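Local coordinates for L0028 (Mitochondria associated protein) (Escherichia coli, PDB 3GCG), which probably acts as a type III secreted effector that promotes nucleotide exchange on a Rho-family GTPase of the host cell, at residues Val17-Leu27 against Phe103-Lys113; Tyr51-Leu60 against Val152-Ile163. All coordinates share one frame; numbering follows the deposited sequence.

Contact 1. Residues Val17-Leu27 against Phe103-Lys113; sequences VINHGKLTNQL and FLQSNKYFNQK
Polar bonds tie Val-17, Asn-19 and Gln-26 to Lys-113, Tyr-109 and Asn-107, and they show how a loop and the first turns of helix 20-32 can be held at three places. The bend of Lys-113 at chi2 turns its ammonium towards the carbonyl of Val-17, which it meets almost end-on, NZ to O 2.9 Å. Water 1 accepts from both Val-17 N and Lys-113 NZ. The backbone N of Asn-19 gives a nearly straight bond (168°) to Tyr-109 OH, 2.9 Å long, and lies in the plane of that ring. Further on, Asn-107 ND2 donates to Gln-26 OE1 over 2.9 Å, with the acceptor in the plane of the Asn-107 amide and the two amide planes 30° apart. The other end of the same amide caps its own helix, Asn-107 OD1 accepting from Phe-110 N at 2.8 Å. Water 2 gives Gln-26 OE1 a second donor while accepting from Tyr-109 N. Asn-19 likewise caps helix 20-32, taking Lys-22 N on its OD1.

Apolar contacts occupy the space between these bonds. Ile-18 and Tyr-109 lie alongside each other, pointing opposite ways, with Ile-18 CG1 3.3 Å from Tyr-109 CE2, while Ile-18 CD1 reaches CG of Lys-113. Leu-23 brings CD2 to the Tyr-109 ring edge, 3.8 Å from CD2 there, and to Leu-104 CD2 at 3.9 Å.

A CH-pi contact closes the far end: Leu-27 CA stands over one face of the Phe-103 ring, 3.7 Å from its centroid.

Val-138 and Ile-135 of helix 124-146 pack against Leu-23 and Phe-110. Helices 20-32 and 108-118, each N-capped by an asparagine, run at 140° in their short segments, with the end of helix 99-105 beside them, in the all-helical IpaB/EvcA-family fold.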
loop_
_atom_site.group_PDB
_atom_site.type_symbol
_atom_site.label_atom_id
_atom_site.label_comp_id
_atom_site.label_asym_id
_atom_site.label_seq_id
_atom_site.Cartn_x
_atom_site.Cartn_y
_atom_site.Cartn_z
ATOM N N VAL B 17 -22.862 -14.820 3.568
ATOM C CA VAL B 17 -23.017 -14.285 4.917
ATOM C C VAL B 17 -21.764 -14.528 5.742
ATOM O O VAL B 17 -21.132 -15.578 5.640
ATOM C CB VAL B 17 -24.223 -14.928 5.653
ATOM C CG1 VAL B 17 -24.323 -14.388 7.070
ATOM C CG2 VAL B 17 -25.503 -14.638 4.892
ATOM N N ILE B 18 -21.407 -13.551 6.564
ATOM C CA ILE B 18 -20.234 -13.681 7.397
ATOM C C ILE B 18 -20.513 -12.988 8.720
ATOM O O ILE B 18 -21.260 -12.016 8.765
ATOM C CB ILE B 18 -19.002 -13.063 6.686
ATOM C CG1 ILE B 18 -17.714 -13.582 7.330
ATOM C CG2 ILE B 18 -19.074 -11.548 6.732
ATOM C CD1 ILE B 18 -16.468 -13.266 6.534
ATOM N N ASN B 19 -19.934 -13.504 9.799
ATOM C CA ASN B 19 -20.128 -12.935 11.131
ATOM C C ASN B 19 -19.108 -11.821 11.379
ATOM O O ASN B 19 -18.012 -12.070 11.890
ATOM C CB ASN B 19 -19.962 -14.030 12.191
ATOM C CG ASN B 19 -20.268 -13.542 13.590
ATOM O OD1 ASN B 19 -20.014 -12.390 13.917
ATOM N ND2 ASN B 19 -20.802 -14.428 14.432
ATOM N N HIS B 20 -19.476 -10.597 11.017
ATOM C CA HIS B 20 -18.605 -9.433 11.187
ATOM C C HIS B 20 -18.087 -9.311 12.614
ATOM O O HIS B 20 -16.973 -8.829 12.847
ATOM C CB HIS B 20 -19.369 -8.176 10.788
ATOM C CG HIS B 20 -19.926 -8.241 9.404
ATOM N ND1 HIS B 20 -19.159 -8.004 8.283
ATOM C CD2 HIS B 20 -21.151 -8.598 8.952
ATOM C CE1 HIS B 20 -19.886 -8.216 7.202
ATOM N NE2 HIS B 20 -21.099 -8.579 7.579
ATOM N N GLY B 21 -18.899 -9.758 13.569
ATOM C CA GLY B 21 -18.497 -9.715 14.962
ATOM C C GLY B 21 -17.312 -10.620 15.247
ATOM O O GLY B 21 -16.397 -10.229 15.972
ATOM N N LYS B 22 -17.328 -11.834 14.697
ATOM C CA LYS B 22 -16.220 -12.767 14.901
ATOM C C LYS B 22 -14.980 -12.236 14.213
ATOM O O LYS B 22 -13.873 -12.374 14.721
ATOM C CB LYS B 22 -16.543 -14.163 14.346
ATOM C CG LYS B 22 -17.440 -14.993 15.259
ATOM C CD LYS B 22 -17.643 -16.415 14.748
ATOM C CE LYS B 22 -18.400 -17.242 15.788
ATOM N NZ LYS B 22 -18.616 -18.658 15.376
ATOM N N LEU B 23 -15.168 -11.634 13.045
ATOM C CA LEU B 23 -14.039 -11.076 12.313
ATOM C C LEU B 23 -13.379 -10.001 13.155
ATOM O O LEU B 23 -12.163 -10.013 13.345
ATOM C CB LEU B 23 -14.501 -10.482 10.981
ATOM C CG LEU B 23 -14.611 -11.498 9.839
ATOM C CD1 LEU B 23 -15.292 -10.879 8.638
ATOM C CD2 LEU B 23 -13.208 -11.991 9.480
ATOM N N THR B 24 -14.194 -9.084 13.672
ATOM C CA THR B 24 -13.692 -7.983 14.489
ATOM C C THR B 24 -12.897 -8.505 15.674
ATOM O O THR B 24 -11.848 -7.956 16.013
ATOM C CB THR B 24 -14.845 -7.090 15.019
ATOM O OG1 THR B 24 -15.508 -6.456 13.922
ATOM C CG2 THR B 24 -14.303 -6.023 15.953
ATOM N N ASN B 25 -13.395 -9.562 16.308
ATOM C CA ASN B 25 -12.691 -10.129 17.452
ATOM C C ASN B 25 -11.350 -10.690 17.029
ATOM O O ASN B 25 -10.375 -10.617 17.773
ATOM C CB ASN B 25 -13.533 -11.217 18.124
ATOM C CG ASN B 25 -14.572 -10.641 19.062
ATOM O OD1 ASN B 25 -15.248 -9.665 18.731
ATOM N ND2 ASN B 25 -14.708 -11.241 20.238
ATOM N N GLN B 26 -11.301 -11.247 15.827
ATOM C CA GLN B 26 -10.057 -11.806 15.310
ATOM C C GLN B 26 -9.117 -10.673 14.884
ATOM O O GLN B 26 -7.901 -10.787 14.992
ATOM C CB GLN B 26 -10.356 -12.750 14.140
ATOM C CG GLN B 26 -11.002 -14.066 14.580
ATOM C CD GLN B 26 -11.269 -15.021 13.422
ATOM O OE1 GLN B 26 -10.612 -14.957 12.383
ATOM N NE2 GLN B 26 -12.222 -15.925 13.609
ATOM N N LEU B 27 -9.692 -9.571 14.412
ATOM C CA LEU B 27 -8.890 -8.420 14.009
ATOM C C LEU B 27 -8.306 -7.792 15.285
ATOM O O LEU B 27 -7.124 -7.467 15.347
ATOM C CB LEU B 27 -9.767 -7.397 13.289
ATOM C CG LEU B 27 -9.131 -6.218 12.540
ATOM C CD1 LEU B 27 -10.090 -5.047 12.624
ATOM C CD2 LEU B 27 -7.785 -5.823 13.117
ATOM N N PHE B 103 -5.903 -6.931 6.801
ATOM C CA PHE B 103 -6.049 -8.012 7.759
ATOM C C PHE B 103 -6.877 -9.138 7.125
ATOM O O PHE B 103 -6.489 -10.303 7.173
ATOM C CB PHE B 103 -6.743 -7.511 9.021
ATOM C CG PHE B 103 -7.269 -8.604 9.887
ATOM C CD1 PHE B 103 -6.401 -9.430 10.590
ATOM C CD2 PHE B 103 -8.637 -8.828 9.985
ATOM C CE1 PHE B 103 -6.887 -10.468 11.380
ATOM C CE2 PHE B 103 -9.138 -9.867 10.774
ATOM C CZ PHE B 103 -8.260 -10.687 11.471
ATOM N N LEU B 104 -8.009 -8.785 6.517
ATOM C CA LEU B 104 -8.879 -9.784 5.888
ATOM C C LEU B 104 -8.156 -10.624 4.836
ATOM O O LEU B 104 -8.384 -11.832 4.725
ATOM C CB LEU B 104 -10.089 -9.107 5.236
ATOM C CG LEU B 104 -11.056 -8.339 6.145
ATOM C CD1 LEU B 104 -12.078 -7.564 5.304
ATOM C CD2 LEU B 104 -11.744 -9.325 7.094
ATOM N N GLN B 105 -7.271 -9.984 4.079
ATOM C CA GLN B 105 -6.533 -10.654 3.015
ATOM C C GLN B 105 -5.863 -11.959 3.439
ATOM O O GLN B 105 -5.800 -12.910 2.650
ATOM C CB GLN B 105 -5.501 -9.684 2.426
ATOM C CG GLN B 105 -4.762 -10.180 1.187
ATOM C CD GLN B 105 -3.646 -11.145 1.520
ATOM O OE1 GLN B 105 -2.911 -10.947 2.489
ATOM N NE2 GLN B 105 -3.501 -12.188 0.715
ATOM N N SER B 106 -5.363 -12.015 4.672
ATOM C CA SER B 106 -4.699 -13.222 5.153
ATOM C C SER B 106 -5.438 -13.912 6.305
ATOM O O SER B 106 -4.846 -14.674 7.073
ATOM C CB SER B 106 -3.257 -12.902 5.569
ATOM O OG SER B 106 -3.200 -11.885 6.553
ATOM N N ASN B 107 -6.734 -13.646 6.410
ATOM C CA ASN B 107 -7.569 -14.236 7.452
ATOM C C ASN B 107 -8.225 -15.524 6.935
ATOM O O ASN B 107 -8.801 -15.541 5.851
ATOM C CB ASN B 107 -8.624 -13.210 7.882
ATOM C CG ASN B 107 -9.578 -13.750 8.928
ATOM O OD1 ASN B 107 -10.631 -14.305 8.602
ATOM N ND2 ASN B 107 -9.212 -13.592 10.197
ATOM N N LYS B 108 -8.123 -16.597 7.717
ATOM C CA LYS B 108 -8.677 -17.910 7.352
ATOM C C LYS B 108 -10.182 -17.902 7.133
ATOM O O LYS B 108 -10.673 -18.295 6.071
ATOM C CB LYS B 108 -8.379 -18.940 8.442
ATOM C CG LYS B 108 -6.934 -19.072 8.844
ATOM C CD LYS B 108 -6.813 -19.991 10.055
ATOM C CE LYS B 108 -5.415 -19.946 10.649
ATOM N NZ LYS B 108 -5.302 -20.790 11.876
ATOM N N TYR B 109 -10.911 -17.476 8.160
ATOM C CA TYR B 109 -12.367 -17.426 8.108
ATOM C C TYR B 109 -12.851 -16.657 6.881
ATOM O O TYR B 109 -13.718 -17.125 6.139
ATOM C CB TYR B 109 -12.900 -16.785 9.397
ATOM C CG TYR B 109 -14.402 -16.592 9.441
ATOM C CD1 TYR B 109 -15.273 -17.633 9.122
ATOM C CD2 TYR B 109 -14.952 -15.371 9.837
ATOM C CE1 TYR B 109 -16.664 -17.465 9.196
ATOM C CE2 TYR B 109 -16.335 -15.188 9.917
ATOM C CZ TYR B 109 -17.182 -16.239 9.594
ATOM O OH TYR B 109 -18.539 -16.055 9.659
ATOM N N PHE B 110 -12.285 -15.474 6.670
ATOM C CA PHE B 110 -12.646 -14.647 5.527
ATOM C C PHE B 110 -12.360 -15.330 4.189
ATOM O O PHE B 110 -13.189 -15.311 3.281
ATOM C CB PHE B 110 -11.879 -13.331 5.555
ATOM C CG PHE B 110 -12.114 -12.484 4.335
ATOM C CD1 PHE B 110 -13.292 -11.751 4.200
ATOM C CD2 PHE B 110 -11.172 -12.450 3.302
ATOM C CE1 PHE B 110 -13.529 -10.998 3.054
ATOM C CE2 PHE B 110 -11.399 -11.702 2.158
ATOM C CZ PHE B 110 -12.580 -10.974 2.030
ATOM N N ASN B 111 -11.179 -15.924 4.060
ATOM C CA ASN B 111 -10.820 -16.578 2.804
ATOM C C ASN B 111 -11.618 -17.843 2.518
ATOM O O ASN B 111 -11.790 -18.225 1.356
ATOM C CB ASN B 111 -9.314 -16.845 2.768
ATOM C CG ASN B 111 -8.528 -15.611 2.339
ATOM O OD1 ASN B 111 -8.636 -15.164 1.199
ATOM N ND2 ASN B 111 -7.751 -15.049 3.254
ATOM N N GLN B 112 -12.113 -18.485 3.576
ATOM C CA GLN B 112 -12.938 -19.678 3.424
ATOM C C GLN B 112 -14.206 -19.197 2.712
ATOM O O GLN B 112 -14.748 -19.885 1.842
ATOM C CB GLN B 112 -13.257 -20.270 4.807
ATOM C CG GLN B 112 -14.250 -21.438 4.837
ATOM C CD GLN B 112 -13.935 -22.548 3.839
ATOM O OE1 GLN B 112 -12.786 -22.763 3.463
ATOM N NE2 GLN B 112 -14.966 -23.269 3.420
ATOM N N LYS B 113 -14.656 -17.995 3.067
ATOM C CA LYS B 113 -15.839 -17.401 2.446
ATOM C C LYS B 113 -15.524 -16.994 1.004
ATOM O O LYS B 113 -16.387 -17.055 0.126
ATOM C CB LYS B 113 -16.302 -16.172 3.240
ATOM C CG LYS B 113 -16.845 -16.479 4.630
ATOM C CD LYS B 113 -18.174 -17.217 4.575
ATOM C CE LYS B 113 -18.680 -17.526 5.971
ATOM N NZ LYS B 113 -19.992 -18.218 5.944
HETATM O O HOH W 1 -22.089 -17.584 3.726
HETATM O O HOH W 2 -9.896 -17.052 10.813
#

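Contact 2. Residues Tyr51-Leu60 against Val152-Ile163; sequences YISRTVNRTL and VSEIKAITQNAI
Thr-55 and Thr-59, and Thr-159 on the other helix, share one first torsion: each hydroxyl lies beside its backbone N (chi1 -56° in Thr-59), which sends the methyl to the position anti to that N. The hydroxyls thereby turn back on their own helices. Thr-59 OG1 donates to Thr-55 O at 2.9 Å and Thr-159 OG1 to Ile-155 O at 2.8 Å, each arriving on the face of the carbonyl plane opposite to that used by the helical N-H. Thr-55 does the same with Tyr-51 O. So bonded, these residues suit a buried, essentially apolar interface.

The methyls carry much of the touching, though the Thr-159 hydroxyl oxygen also rests on Val-56. Thr-59 and Thr-159 meet tip to tip, CG2 to CG2 3.8 Å, and Thr-59 fits as a knob among Lys-156, Thr-159, Gln-160 and Ile-163. The Thr-55 methyl presses tightly on the branch methyl of Ile-155, CG2 to CG2 3.5 Å. Ile-155 sends its other branch across Ile-52, CD1 to CG1 3.9 Å. At one end, Val-152 CG2 lies in the plane of the Tyr-51 ring, 3.7 Å from CE2 at its edge; at the other, Leu-60 CD2 meets Ile-163 CD1 at 3.6 Å.

Phe-143 of helix 124-146 stacks on Tyr-51, and Phe-80 of helix 73-87 packs on Val-56. Arg-58 forms a salt bridge with an acidic side chain of the other protein's chain. The axes of segments 51-60 and 152-163 approach to 9.3 Å and cross at -50°, with one knob-into-hole fit, Thr-59, in a helical bundle of the IpaB/EvcA family.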
loop_
_atom_site.group_PDB
_atom_site.type_symbol
_atom_site.label_atom_id
_atom_site.label_comp_id
_atom_site.label_asym_id
_atom_site.label_seq_id
_atom_site.Cartn_x
_atom_site.Cartn_y
_atom_site.Cartn_z
ATOM N N TYR B 51 -8.859 4.965 7.298
ATOM C CA TYR B 51 -10.001 4.449 6.535
ATOM C C TYR B 51 -10.861 5.583 5.976
ATOM O O TYR B 51 -11.312 5.537 4.831
ATOM C CB TYR B 51 -10.883 3.551 7.406
ATOM C CG TYR B 51 -11.975 2.867 6.609
ATOM C CD1 TYR B 51 -11.765 1.616 6.029
ATOM C CD2 TYR B 51 -13.188 3.513 6.360
ATOM C CE1 TYR B 51 -12.725 1.027 5.219
ATOM C CE2 TYR B 51 -14.157 2.936 5.543
ATOM C CZ TYR B 51 -13.918 1.697 4.976
ATOM O OH TYR B 51 -14.871 1.142 4.149
ATOM N N ILE B 52 -11.087 6.598 6.799
ATOM C CA ILE B 52 -11.875 7.748 6.397
ATOM C C ILE B 52 -11.150 8.553 5.319
ATOM O O ILE B 52 -11.778 9.009 4.360
ATOM C CB ILE B 52 -12.162 8.656 7.597
ATOM C CG1 ILE B 52 -13.050 7.919 8.602
ATOM C CG2 ILE B 52 -12.840 9.945 7.131
ATOM C CD1 ILE B 52 -13.219 8.676 9.924
ATOM N N SER B 53 -9.835 8.721 5.483
ATOM C CA SER B 53 -9.018 9.462 4.517
ATOM C C SER B 53 -8.991 8.751 3.181
ATOM O O SER B 53 -9.010 9.383 2.128
ATOM C CB SER B 53 -7.576 9.614 5.010
ATOM O OG SER B 53 -7.513 10.449 6.146
ATOM N N ARG B 54 -8.928 7.429 3.218
ATOM C CA ARG B 54 -8.900 6.679 1.981
ATOM C C ARG B 54 -10.278 6.783 1.322
ATOM O O ARG B 54 -10.377 6.905 0.104
ATOM C CB ARG B 54 -8.468 5.235 2.262
ATOM C CG ARG B 54 -9.520 4.173 2.182
ATOM C CD ARG B 54 -9.523 3.493 0.833
ATOM N NE ARG B 54 -10.335 2.281 0.878
ATOM C CZ ARG B 54 -9.913 1.113 1.350
ATOM N NH1 ARG B 54 -8.673 0.985 1.809
ATOM N NH2 ARG B 54 -10.745 0.078 1.400
ATOM N N THR B 55 -11.336 6.766 2.130
ATOM C CA THR B 55 -12.700 6.903 1.608
ATOM C C THR B 55 -12.780 8.250 0.889
ATOM O O THR B 55 -13.360 8.358 -0.187
ATOM C CB THR B 55 -13.758 6.872 2.744
ATOM O OG1 THR B 55 -13.738 5.591 3.380
ATOM C CG2 THR B 55 -15.155 7.100 2.189
ATOM N N VAL B 56 -12.173 9.273 1.487
ATOM C CA VAL B 56 -12.168 10.599 0.888
ATOM C C VAL B 56 -11.359 10.599 -0.404
ATOM O O VAL B 56 -11.819 11.103 -1.422
ATOM C CB VAL B 56 -11.573 11.654 1.843
ATOM C CG1 VAL B 56 -11.396 12.964 1.109
ATOM C CG2 VAL B 56 -12.482 11.849 3.047
ATOM N N ASN B 57 -10.154 10.039 -0.364
ATOM C CA ASN B 57 -9.312 9.987 -1.555
ATOM C C ASN B 57 -9.957 9.189 -2.680
ATOM O O ASN B 57 -9.776 9.493 -3.850
ATOM C CB ASN B 57 -7.946 9.386 -1.223
ATOM C CG ASN B 57 -6.950 10.433 -0.804
ATOM O OD1 ASN B 57 -6.814 11.459 -1.459
ATOM N ND2 ASN B 57 -6.240 10.181 0.289
ATOM N N ARG B 58 -10.706 8.165 -2.301
ATOM C CA ARG B 58 -11.404 7.301 -3.242
ATOM C C ARG B 58 -12.478 8.112 -3.960
ATOM O O ARG B 58 -12.693 7.958 -5.164
ATOM C CB ARG B 58 -12.063 6.158 -2.474
ATOM C CG ARG B 58 -12.221 4.884 -3.250
ATOM C CD ARG B 58 -11.669 3.724 -2.431
ATOM N NE ARG B 58 -11.007 2.749 -3.287
ATOM C CZ ARG B 58 -11.630 1.775 -3.936
ATOM N NH1 ARG B 58 -12.942 1.617 -3.825
ATOM N NH2 ARG B 58 -10.940 0.977 -4.728
ATOM N N THR B 59 -13.163 8.967 -3.204
ATOM C CA THR B 59 -14.218 9.796 -3.769
ATOM C C THR B 59 -13.598 10.810 -4.729
ATOM O O THR B 59 -14.172 11.127 -5.773
ATOM C CB THR B 59 -14.996 10.535 -2.655
ATOM O OG1 THR B 59 -15.517 9.580 -1.722
ATOM C CG2 THR B 59 -16.148 11.326 -3.244
ATOM N N LEU B 60 -12.423 11.316 -4.371
ATOM C CA LEU B 60 -11.741 12.272 -5.228
ATOM C C LEU B 60 -11.310 11.585 -6.518
ATOM O O LEU B 60 -11.441 12.156 -7.600
ATOM C CB LEU B 60 -10.524 12.862 -4.510
ATOM C CG LEU B 60 -10.862 13.976 -3.517
ATOM C CD1 LEU B 60 -9.649 14.330 -2.673
ATOM C CD2 LEU B 60 -11.350 15.183 -4.297
ATOM N N VAL B 152 -19.808 5.394 5.756
ATOM C CA VAL B 152 -19.154 5.575 4.463
ATOM C C VAL B 152 -19.948 6.397 3.455
ATOM O O VAL B 152 -19.380 7.247 2.770
ATOM C CB VAL B 152 -18.793 4.219 3.825
ATOM C CG1 VAL B 152 -18.263 4.426 2.409
ATOM C CG2 VAL B 152 -17.736 3.526 4.666
ATOM N N SER B 153 -21.249 6.139 3.351
ATOM C CA SER B 153 -22.095 6.876 2.411
ATOM C C SER B 153 -22.120 8.341 2.812
ATOM O O SER B 153 -22.134 9.238 1.969
ATOM C CB SER B 153 -23.521 6.330 2.426
ATOM O OG SER B 153 -24.112 6.512 3.703
ATOM N N GLU B 154 -22.124 8.577 4.115
ATOM C CA GLU B 154 -22.137 9.933 4.625
ATOM C C GLU B 154 -20.811 10.622 4.281
ATOM O O GLU B 154 -20.800 11.732 3.747
ATOM C CB GLU B 154 -22.376 9.905 6.137
ATOM C CG GLU B 154 -23.573 9.040 6.522
ATOM C CD GLU B 154 -23.955 9.172 7.984
ATOM O OE1 GLU B 154 -23.062 9.037 8.851
ATOM O OE2 GLU B 154 -25.150 9.402 8.261
ATOM N N ILE B 155 -19.700 9.953 4.579
ATOM C CA ILE B 155 -18.370 10.481 4.280
ATOM C C ILE B 155 -18.293 10.858 2.795
ATOM O O ILE B 155 -17.825 11.944 2.443
ATOM C CB ILE B 155 -17.281 9.426 4.597
ATOM C CG1 ILE B 155 -17.249 9.151 6.097
ATOM C CG2 ILE B 155 -15.921 9.902 4.127
ATOM C CD1 ILE B 155 -16.370 7.982 6.469
ATOM N N LYS B 156 -18.753 9.954 1.933
ATOM C CA LYS B 156 -18.763 10.187 0.488
ATOM C C LYS B 156 -19.560 11.430 0.097
ATOM O O LYS B 156 -19.097 12.252 -0.692
ATOM C CB LYS B 156 -19.366 8.992 -0.248
ATOM C CG LYS B 156 -18.468 7.769 -0.355
ATOM C CD LYS B 156 -19.064 6.751 -1.336
ATOM C CE LYS B 156 -18.138 5.561 -1.542
ATOM N NZ LYS B 156 -18.657 4.608 -2.572
ATOM N N ALA B 157 -20.770 11.545 0.638
ATOM C CA ALA B 157 -21.649 12.677 0.340
ATOM C C ALA B 157 -21.017 13.988 0.810
ATOM O O ALA B 157 -20.973 14.968 0.073
ATOM C CB ALA B 157 -23.008 12.471 1.013
ATOM N N ILE B 158 -20.531 13.995 2.047
ATOM C CA ILE B 158 -19.884 15.173 2.593
ATOM C C ILE B 158 -18.720 15.585 1.690
ATOM O O ILE B 158 -18.548 16.765 1.387
ATOM C CB ILE B 158 -19.361 14.894 4.011
ATOM C CG1 ILE B 158 -20.546 14.670 4.957
ATOM C CG2 ILE B 158 -18.470 16.039 4.474
ATOM C CD1 ILE B 158 -20.141 14.319 6.378
ATOM N N THR B 159 -17.932 14.605 1.252
ATOM C CA THR B 159 -16.794 14.875 0.374
ATOM C C THR B 159 -17.261 15.455 -0.961
ATOM O O THR B 159 -16.710 16.447 -1.443
ATOM C CB THR B 159 -15.978 13.591 0.101
ATOM O OG1 THR B 159 -15.490 13.061 1.341
ATOM C CG2 THR B 159 -14.805 13.885 -0.825
ATOM N N GLN B 160 -18.276 14.829 -1.555
ATOM C CA GLN B 160 -18.829 15.286 -2.829
ATOM C C GLN B 160 -19.205 16.762 -2.741
ATOM O O GLN B 160 -18.967 17.543 -3.669
ATOM C CB GLN B 160 -20.081 14.473 -3.198
ATOM C CG GLN B 160 -19.801 13.055 -3.664
ATOM C CD GLN B 160 -21.066 12.293 -4.026
ATOM O OE1 GLN B 160 -21.952 12.098 -3.188
ATOM N NE2 GLN B 160 -21.155 11.849 -5.280
ATOM N N ASN B 161 -19.799 17.131 -1.613
ATOM C CA ASN B 161 -20.224 18.501 -1.376
ATOM C C ASN B 161 -19.009 19.415 -1.220
ATOM O O ASN B 161 -19.087 20.607 -1.505
ATOM C CB ASN B 161 -21.098 18.564 -0.119
ATOM C CG ASN B 161 -22.104 19.696 -0.169
ATOM O OD1 ASN B 161 -21.984 20.682 0.560
ATOM N ND2 ASN B 161 -23.099 19.563 -1.041
ATOM N N ALA B 162 -17.894 18.857 -0.754
ATOM C CA ALA B 162 -16.666 19.634 -0.595
ATOM C C ALA B 162 -16.094 19.866 -1.988
ATOM O O ALA B 162 -15.711 20.983 -2.343
ATOM C CB ALA B 162 -15.659 18.869 0.267
ATOM N N ILE B 163 -16.038 18.798 -2.778
ATOM C CA ILE B 163 -15.527 18.897 -4.138
ATOM C C ILE B 163 -16.334 19.959 -4.900
ATOM O O ILE B 163 -15.775 20.814 -5.589
ATOM C CB ILE B 163 -15.650 17.545 -4.868
ATOM C CG1 ILE B 163 -14.752 16.512 -4.187
ATOM C CG2 ILE B 163 -15.268 17.702 -6.341
ATOM C CD1 ILE B 163 -14.890 15.111 -4.759
#

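Contact 1 and contact 2 lie on opposite sides of the chain's centre, about 25 Å apart between their centres and about 9 Å between nearest atoms, without touching. Their segments alternate along the chain: 17-27, 51-60, 103-113, then 152-163. Each contact thus joins parts distant in sequence, and the chain passes from one region to the other, returns, and crosses once more. Helix 20-32 is followed, after a short connection, by helix 41-67, and helix 124-146 packs against both contacts, so it links the two regions. This arrangement agrees with the V-shaped, two-bundle fold known for SopE-like bacterial exchange factors. Both regions approach the chain of the other protein, consistent with a role in partner binding.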